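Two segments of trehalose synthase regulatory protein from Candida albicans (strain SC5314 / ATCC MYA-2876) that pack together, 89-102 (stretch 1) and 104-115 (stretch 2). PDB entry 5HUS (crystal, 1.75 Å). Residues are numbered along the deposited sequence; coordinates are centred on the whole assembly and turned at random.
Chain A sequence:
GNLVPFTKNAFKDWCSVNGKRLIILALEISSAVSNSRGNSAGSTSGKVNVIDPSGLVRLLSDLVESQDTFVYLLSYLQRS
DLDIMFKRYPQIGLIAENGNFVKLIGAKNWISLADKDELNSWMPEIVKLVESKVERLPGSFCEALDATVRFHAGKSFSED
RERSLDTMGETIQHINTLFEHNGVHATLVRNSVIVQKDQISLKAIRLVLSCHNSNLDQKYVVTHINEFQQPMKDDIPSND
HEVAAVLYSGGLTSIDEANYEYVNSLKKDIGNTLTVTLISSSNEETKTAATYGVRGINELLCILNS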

ATOM      1  N   TYR A  89     -15.853   4.834 -10.484  1.00 23.24           N
ATOM      2  CA  TYR A  89     -16.081   4.273  -9.156  1.00 25.15           C
ATOM      3  C   TYR A  89     -15.573   5.169  -8.025  1.00 26.41           C
ATOM      4  O   TYR A  89     -14.618   4.820  -7.331  1.00 24.64           O
ATOM      5  CB  TYR A  89     -15.426   2.897  -9.055  1.00 27.90           C
ATOM      6  CG  TYR A  89     -15.820   1.950 -10.166  1.00 26.45           C
ATOM      7  CD1 TYR A  89     -17.132   1.514 -10.299  1.00 33.37           C
ATOM      8  CD2 TYR A  89     -14.880   1.484 -11.073  1.00 27.22           C
ATOM      9  CE1 TYR A  89     -17.499   0.648 -11.310  1.00 33.72           C
ATOM     10  CE2 TYR A  89     -15.236   0.615 -12.091  1.00 28.83           C
ATOM     11  CZ  TYR A  89     -16.546   0.198 -12.200  1.00 31.84           C
ATOM     12  OH  TYR A  89     -16.906  -0.664 -13.209  1.00 44.68           O
ATOM     13  N   PRO A  90     -16.229   6.320  -7.815  1.00 29.24           N
ATOM     14  CA  PRO A  90     -15.760   7.238  -6.777  1.00 31.74           C
ATOM     15  C   PRO A  90     -15.981   6.711  -5.358  1.00 25.52           C
ATOM     16  O   PRO A  90     -15.484   7.340  -4.422  1.00 28.59           O
ATOM     17  CB  PRO A  90     -16.593   8.500  -7.028  1.00 27.64           C
ATOM     18  CG  PRO A  90     -17.847   7.991  -7.648  1.00 34.32           C
ATOM     19  CD  PRO A  90     -17.416   6.842  -8.518  1.00 33.26           C
ATOM     20  N   GLN A  91     -16.692   5.593  -5.196  1.00 25.27           N
ATOM     21  CA  GLN A  91     -16.945   5.038  -3.860  1.00 30.48           C
ATOM     22  C   GLN A  91     -15.674   4.527  -3.195  1.00 25.67           C
ATOM     23  O   GLN A  91     -15.634   4.363  -1.980  1.00 25.88           O
ATOM     24  CB  GLN A  91     -17.947   3.878  -3.895  1.00 30.84           C
ATOM     25  CG  GLN A  91     -19.144   4.040  -4.803  1.00 52.10           C
ATOM     26  CD  GLN A  91     -18.847   3.578  -6.207  1.00 28.97           C
ATOM     27  OE1 GLN A  91     -18.203   4.283  -6.959  1.00 32.92           O
ATOM     28  NE2 GLN A  91     -19.313   2.384  -6.562  1.00 37.97           N
ATOM     29  N   ILE A  92     -14.660   4.240  -4.004  1.00 24.54           N
ATOM     30  CA  ILE A  92     -13.417   3.647  -3.522  1.00 22.69           C
ATOM     31  C   ILE A  92     -12.328   4.706  -3.326  1.00 21.61           C
ATOM     32  O   ILE A  92     -11.968   5.421  -4.262  1.00 21.10           O
ATOM     33  CB  ILE A  92     -12.894   2.572  -4.509  1.00 23.75           C
ATOM     34  CG1 ILE A  92     -13.947   1.476  -4.726  1.00 32.62           C
ATOM     35  CG2 ILE A  92     -11.578   1.974  -4.025  1.00 28.81           C
ATOM     36  CD1 ILE A  92     -13.377   0.208  -5.303  1.00 48.38           C
ATOM     37  N   GLY A  93     -11.802   4.806  -2.111  1.00 20.95           N
ATOM     38  CA  GLY A  93     -10.671   5.682  -1.870  1.00 16.64           C
ATOM     39  C   GLY A  93      -9.425   5.103  -2.516  1.00 16.60           C
ATOM     40  O   GLY A  93      -9.293   3.880  -2.658  1.00 16.33           O
ATOM     41  N   LEU A  94      -8.514   5.978  -2.927  1.00 19.58           N
ATOM     42  CA  LEU A  94      -7.306   5.536  -3.608  1.00 19.12           C
ATOM     43  C   LEU A  94      -6.041   6.019  -2.927  1.00 18.45           C
ATOM     44  O   LEU A  94      -5.928   7.190  -2.536  1.00 21.47           O
ATOM     45  CB  LEU A  94      -7.310   6.017  -5.067  1.00 18.20           C
ATOM     46  CG  LEU A  94      -8.524   5.583  -5.905  1.00 18.80           C
ATOM     47  CD1 LEU A  94      -8.567   6.345  -7.233  1.00 22.61           C
ATOM     48  CD2 LEU A  94      -8.529   4.082  -6.142  1.00 19.14           C
ATOM     49  N   ILE A  95      -5.078   5.114  -2.796  1.00 16.60           N
ATOM     50  CA  ILE A  95      -3.743   5.476  -2.337  1.00 15.04           C
ATOM     51  C   ILE A  95      -2.765   5.001  -3.413  1.00 19.80           C
ATOM     52  O   ILE A  95      -2.659   3.802  -3.667  1.00 17.87           O
ATOM     53  CB  ILE A  95      -3.411   4.851  -0.969  1.00 18.01           C
ATOM     54  CG1 ILE A  95      -4.477   5.219   0.063  1.00 21.22           C
ATOM     55  CG2 ILE A  95      -2.064   5.350  -0.482  1.00 16.46           C
ATOM     56  CD1 ILE A  95      -4.381   4.410   1.348  1.00 19.74           C
ATOM     57  N   ALA A  96      -2.078   5.944  -4.056  1.00 15.88           N
ATOM     58  CA  ALA A  96      -1.234   5.643  -5.213  1.00 15.05           C
ATOM     59  C   ALA A  96       0.247   5.620  -4.861  1.00 17.55           C
ATOM     60  O   ALA A  96       0.675   6.265  -3.903  1.00 17.54           O
ATOM     61  CB  ALA A  96      -1.477   6.660  -6.325  1.00 18.24           C
ATOM     62  N   GLU A  97       1.014   4.879  -5.660  1.00 16.61           N
ATOM     63  CA  GLU A  97       2.456   4.698  -5.463  1.00 17.53           C
ATOM     64  C   GLU A  97       2.782   4.394  -4.009  1.00 18.49           C
ATOM     65  O   GLU A  97       3.677   4.994  -3.401  1.00 17.16           O
ATOM     66  CB  GLU A  97       3.234   5.925  -5.956  1.00 19.31           C
ATOM     67  CG  GLU A  97       3.045   6.168  -7.455  1.00 19.41           C
ATOM     68  CD  GLU A  97       4.111   7.057  -8.066  1.00 18.04           C
ATOM     69  OE1 GLU A  97       5.302   6.933  -7.687  1.00 17.19           O
ATOM     70  OE2 GLU A  97       3.758   7.872  -8.941  1.00 19.40           O
ATOM     71  N   ASN A  98       2.017   3.456  -3.465  1.00 15.55           N
ATOM     72  CA  ASN A  98       2.234   2.896  -2.140  1.00 16.59           C
ATOM     73  C   ASN A  98       2.140   3.918  -1.019  1.00 20.53           C
ATOM     74  O   ASN A  98       2.649   3.686   0.067  1.00 18.77           O
ATOM     75  CB  ASN A  98       3.590   2.186  -2.087  1.00 18.33           C
ATOM     76  CG  ASN A  98       3.674   1.179  -0.968  1.00 29.74           C
ATOM     77  OD1 ASN A  98       4.722   1.018  -0.337  1.00 35.31           O
ATOM     78  ND2 ASN A  98       2.562   0.504  -0.694  1.00 27.29           N
ATOM     79  N   GLY A  99       1.477   5.040  -1.271  1.00 15.27           N
ATOM     80  CA  GLY A  99       1.284   6.014  -0.213  1.00 16.99           C
ATOM     81  C   GLY A  99       1.678   7.441  -0.542  1.00 19.49           C
ATOM     82  O   GLY A  99       1.315   8.362   0.194  1.00 18.13           O
ATOM     83  N   ASN A 100       2.410   7.640  -1.634  1.00 16.80           N
ATOM     84  CA  ASN A 100       2.878   8.985  -1.982  1.00 14.82           C
ATOM     85  C   ASN A 100       1.739   9.943  -2.325  1.00 19.63           C
ATOM     86  O   ASN A 100       1.874  11.156  -2.178  1.00 18.70           O
ATOM     87  CB  ASN A 100       3.866   8.916  -3.151  1.00 17.67           C
ATOM     88  CG  ASN A 100       5.209   8.383  -2.725  1.00 18.76           C
ATOM     89  OD1 ASN A 100       6.022   9.108  -2.141  1.00 19.28           O
ATOM     90  ND2 ASN A 100       5.449   7.102  -2.997  1.00 16.27           N
ATOM     91  N   PHE A 101       0.618   9.394  -2.777  1.00 16.52           N
ATOM     92  CA  PHE A 101      -0.539  10.202  -3.166  1.00 17.31           C
ATOM     93  C   PHE A 101      -1.830   9.577  -2.677  1.00 19.19           C
ATOM     94  O   PHE A 101      -1.987   8.369  -2.727  1.00 18.34           O
ATOM     95  CB  PHE A 101      -0.592  10.373  -4.687  1.00 15.54           C
ATOM     96  CG  PHE A 101       0.703  10.847  -5.283  1.00 17.75           C
ATOM     97  CD1 PHE A 101       1.051  12.190  -5.246  1.00 18.52           C
ATOM     98  CD2 PHE A 101       1.578   9.944  -5.870  1.00 19.09           C
ATOM     99  CE1 PHE A 101       2.255  12.626  -5.787  1.00 20.19           C
ATOM    100  CE2 PHE A 101       2.783  10.371  -6.411  1.00 18.87           C
ATOM    101  CZ  PHE A 101       3.120  11.716  -6.371  1.00 18.92           C
ATOM    102  N   VAL A 102      -2.752  10.411  -2.203  1.00 15.47           N
ATOM    103  CA  VAL A 102      -4.010   9.940  -1.638  1.00 16.24           C
ATOM    104  C   VAL A 102      -5.181  10.687  -2.253  1.00 18.76           C
ATOM    105  O   VAL A 102      -5.183  11.921  -2.288  1.00 19.40           O
ATOM    106  CB  VAL A 102      -4.068  10.125  -0.101  1.00 15.97           C
ATOM    107  CG1 VAL A 102      -5.465   9.762   0.429  1.00 20.37           C
ATOM    108  CG2 VAL A 102      -2.989   9.292   0.587  1.00 18.80           C
ATOM    109  N   LEU A 104      -8.897  10.924  -1.280  1.00 17.76           N
ATOM    110  CA  LEU A 104      -9.948  10.629  -0.317  1.00 19.03           C
ATOM    111  C   LEU A 104     -11.267  10.381  -1.028  1.00 22.82           C
ATOM    112  O   LEU A 104     -11.499  10.902  -2.116  1.00 23.36           O
ATOM    113  CB  LEU A 104     -10.094  11.782   0.675  1.00 18.79           C
ATOM    114  CG  LEU A 104      -8.837  12.148   1.466  1.00 18.63           C
ATOM    115  CD1 LEU A 104      -9.034  13.471   2.191  1.00 21.36           C
ATOM    116  CD2 LEU A 104      -8.469  11.047   2.446  1.00 20.92           C
ATOM    117  N   ILE A 105     -12.129   9.586  -0.411  1.00 21.14           N
ATOM    118  CA  ILE A 105     -13.421   9.262  -1.006  1.00 21.58           C
ATOM    119  C   ILE A 105     -14.210  10.543  -1.277  1.00 22.24           C
ATOM    120  O   ILE A 105     -14.369  11.386  -0.388  1.00 28.92           O
ATOM    121  CB  ILE A 105     -14.220   8.313  -0.095  1.00 20.85           C
ATOM    122  CG1 ILE A 105     -13.520   6.954  -0.006  1.00 21.46           C
ATOM    123  CG2 ILE A 105     -15.624   8.123  -0.611  1.00 24.20           C
ATOM    124  CD1 ILE A 105     -14.006   6.087   1.157  1.00 23.98           C
ATOM    125  N   GLY A 106     -14.660  10.703  -2.519  1.00 26.74           N
ATOM    126  CA  GLY A 106     -15.419  11.878  -2.915  1.00 27.45           C
ATOM    127  C   GLY A 106     -14.580  13.049  -3.405  1.00 34.18           C
ATOM    128  O   GLY A 106     -15.118  14.030  -3.918  1.00 33.79           O
ATOM    129  N   ALA A 107     -13.262  12.954  -3.252  1.00 26.74           N
ATOM    130  CA  ALA A 107     -12.370  14.056  -3.623  1.00 28.68           C
ATOM    131  C   ALA A 107     -12.078  14.069  -5.117  1.00 27.33           C
ATOM    132  O   ALA A 107     -11.942  13.017  -5.736  1.00 29.03           O
ATOM    133  CB  ALA A 107     -11.071  13.974  -2.843  1.00 28.96           C
ATOM    134  N   LYS A 108     -11.974  15.265  -5.688  1.00 31.55           N
ATOM    135  CA  LYS A 108     -11.642  15.411  -7.103  1.00 37.33           C
ATOM    136  C   LYS A 108     -10.133  15.426  -7.316  1.00 25.99           C
ATOM    137  O   LYS A 108      -9.646  15.125  -8.401  1.00 31.76           O
ATOM    138  CB  LYS A 108     -12.247  16.696  -7.678  1.00 41.03           C
ATOM    139  CG  LYS A 108     -13.742  16.851  -7.481  1.00 44.05           C
ATOM    140  CD  LYS A 108     -14.266  18.042  -8.277  1.00 57.47           C
ATOM    141  CE  LYS A 108     -15.150  18.947  -7.430  1.00 58.65           C
ATOM    142  NZ  LYS A 108     -16.358  18.244  -6.912  1.00 58.19           N
ATOM    143  N   ASN A 109      -9.398  15.781  -6.269  1.00 27.40           N
ATOM    144  CA  ASN A 109      -7.962  15.989  -6.386  1.00 36.59           C
ATOM    145  C   ASN A 109      -7.143  15.058  -5.508  1.00 29.22           C
ATOM    146  O   ASN A 109      -7.606  14.606  -4.467  1.00 30.82           O
ATOM    147  CB  ASN A 109      -7.625  17.439  -6.046  1.00 35.49           C
ATOM    148  CG  ASN A 109      -8.156  18.407  -7.073  1.00 48.12           C
ATOM    149  OD1 ASN A 109      -8.076  18.155  -8.276  1.00 46.27           O
ATOM    150  ND2 ASN A 109      -8.713  19.518  -6.610  1.00 43.32           N
ATOM    151  N   TRP A 110      -5.917  14.780  -5.939  1.00 22.83           N
ATOM    152  CA  TRP A 110      -4.988  14.007  -5.132  1.00 21.65           C
ATOM    153  C   TRP A 110      -4.283  14.880  -4.120  1.00 22.99           C
ATOM    154  O   TRP A 110      -3.907  16.020  -4.409  1.00 25.69           O
ATOM    155  CB  TRP A 110      -3.929  13.320  -5.998  1.00 17.84           C
ATOM    156  CG  TRP A 110      -4.446  12.278  -6.923  1.00 20.28           C
ATOM    157  CD1 TRP A 110      -4.909  12.466  -8.195  1.00 22.19           C
ATOM    158  CD2 TRP A 110      -4.526  10.869  -6.669  1.00 19.54           C
ATOM    159  NE1 TRP A 110      -5.286  11.261  -8.743  1.00 22.64           N
ATOM    160  CE2 TRP A 110      -5.057  10.266  -7.828  1.00 17.84           C
ATOM    161  CE3 TRP A 110      -4.200  10.062  -5.573  1.00 17.85           C
ATOM    162  CZ2 TRP A 110      -5.273   8.891  -7.922  1.00 21.39           C
ATOM    163  CZ3 TRP A 110      -4.416   8.695  -5.666  1.00 18.64           C
ATOM    164  CH2 TRP A 110      -4.951   8.123  -6.835  1.00 21.71           C
ATOM    165  N   ILE A 111      -4.095  14.316  -2.937  1.00 20.41           N
ATOM    166  CA  ILE A 111      -3.216  14.875  -1.930  1.00 23.56           C
ATOM    167  C   ILE A 111      -1.820  14.324  -2.135  1.00 27.38           C
ATOM    168  O   ILE A 111      -1.641  13.115  -2.268  1.00 22.88           O
ATOM    169  CB  ILE A 111      -3.679  14.526  -0.515  1.00 22.20           C
ATOM    170  CG1 ILE A 111      -5.041  15.155  -0.226  1.00 23.11           C
ATOM    171  CG2 ILE A 111      -2.627  14.961   0.511  1.00 19.83           C
ATOM    172  CD1 ILE A 111      -5.701  14.592   1.012  1.00 18.84           C
ATOM    173  N   SER A 112      -0.832  15.205  -2.171  1.00 21.76           N
ATOM    174  CA  SER A 112       0.546  14.759  -2.303  1.00 19.54           C
ATOM    175  C   SER A 112       1.202  14.672  -0.928  1.00 24.07           C
ATOM    176  O   SER A 112       1.585  15.683  -0.335  1.00 23.67           O
ATOM    177  CB  SER A 112       1.333  15.692  -3.222  1.00 24.19           C
ATOM    178  OG  SER A 112       2.635  15.180  -3.462  1.00 27.00           O
ATOM    179  N   LEU A 113       1.307  13.452  -0.416  1.00 22.21           N
ATOM    180  CA  LEU A 113       2.070  13.205   0.794  1.00 21.84           C
ATOM    181  C   LEU A 113       3.556  13.337   0.476  1.00 19.66           C
ATOM    182  O   LEU A 113       4.343  13.817   1.299  1.00 25.11           O
ATOM    183  CB  LEU A 113       1.735  11.821   1.354  1.00 19.57           C
ATOM    184  CG  LEU A 113       2.204  11.452   2.757  1.00 24.46           C
ATOM    185  CD1 LEU A 113       1.901  12.551   3.766  1.00 26.27           C
ATOM    186  CD2 LEU A 113       1.540  10.142   3.174  1.00 21.88           C
ATOM    187  N   ALA A 114       3.935  12.905  -0.728  1.00 20.01           N
ATOM    188  CA  ALA A 114       5.271  13.149  -1.250  1.00 19.60           C
ATOM    189  C   ALA A 114       5.495  14.654  -1.344  1.00 24.84           C
ATOM    190  O   ALA A 114       4.589  15.397  -1.723  1.00 26.73           O
ATOM    191  CB  ALA A 114       5.448  12.488  -2.617  1.00 20.59           C
ATOM    192  N   ASP A 115       6.691  15.099  -0.971  1.00 21.62           N
ATOM    193  CA  ASP A 115       7.068  16.499  -1.120  1.00 22.63           C
ATOM    194  C   ASP A 115       7.639  16.743  -2.510  1.00 24.33           C
ATOM    195  O   ASP A 115       8.590  16.081  -2.911  1.00 23.19           O
ATOM    196  CB  ASP A 115       8.096  16.898  -0.058  1.00 22.16           C
ATOM    197  CG  ASP A 115       8.465  18.350  -0.145  1.00 27.96           C
ATOM    198  OD1 ASP A 115       7.668  19.183   0.335  1.00 28.81           O
ATOM    199  OD2 ASP A 115       9.534  18.660  -0.716  1.00 26.78           O
TER
HETATM  200  O   HOH W   1     -13.594   9.213  -4.706  1.00 35.95           O

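What holds Val-102, the residue with the most surface covered, against the second stretch? Its backbone is bound twice to Ile-111 in an antiparallel pair: Val-102 N donates to Ile-111 O at 2.9 Å, and Ile-111 N donates to Val-102 O at 2.7 Å, both nearly straight. The two side chains lie on the same face of the sheet, with Val-102 CB 4.4 Å from Ile-111 CB. Val-102 CG1 also meets Leu-104 CD2 at 3.8 Å, although the CA-to-CB bond of Leu-104 points away from the first stretch.

How does Trp-110 come to cover nearly as much? Its CA-to-CB bond points toward the first stretch, and its six-membered ring reaches back over several residues there. Trp-110 CH2 lies 3.6 Å from Leu-94 CB, Trp-110 CZ3 lies 3.6 Å from Ala-96 CB, and Trp-110 CE3 lies 3.7 Å from Phe-101 CB. These are apolar contacts; the indole nitrogen, NE1, finds its hydrogen bond elsewhere in the structure.

What does Phe-101 add? It pairs with Ser-112 in the non-hydrogen-bonded position, so side chains rather than amides link the two: Phe-101 CE1 is 3.5 Å from Ser-112 OG. Beyond this pair, Asn-100 O receives a well-aligned hydrogen bond from Ala-114 N at 3.1 Å and a weak, bent one from Leu-113 N at 2.9 Å.

How is the contact closed at the other end? Ile-105 packs on backbone, its CG1 3.5 Å from Gly-93 N. A side chain on Gly-93 would be tight here, since an ideal CB would fall 3.3 Å from Ile-105 CG1. Nearby, one water bridges two turns, donating to Pro-90 O at 2.7 Å and accepting from Gly-106 N at 2.9 Å.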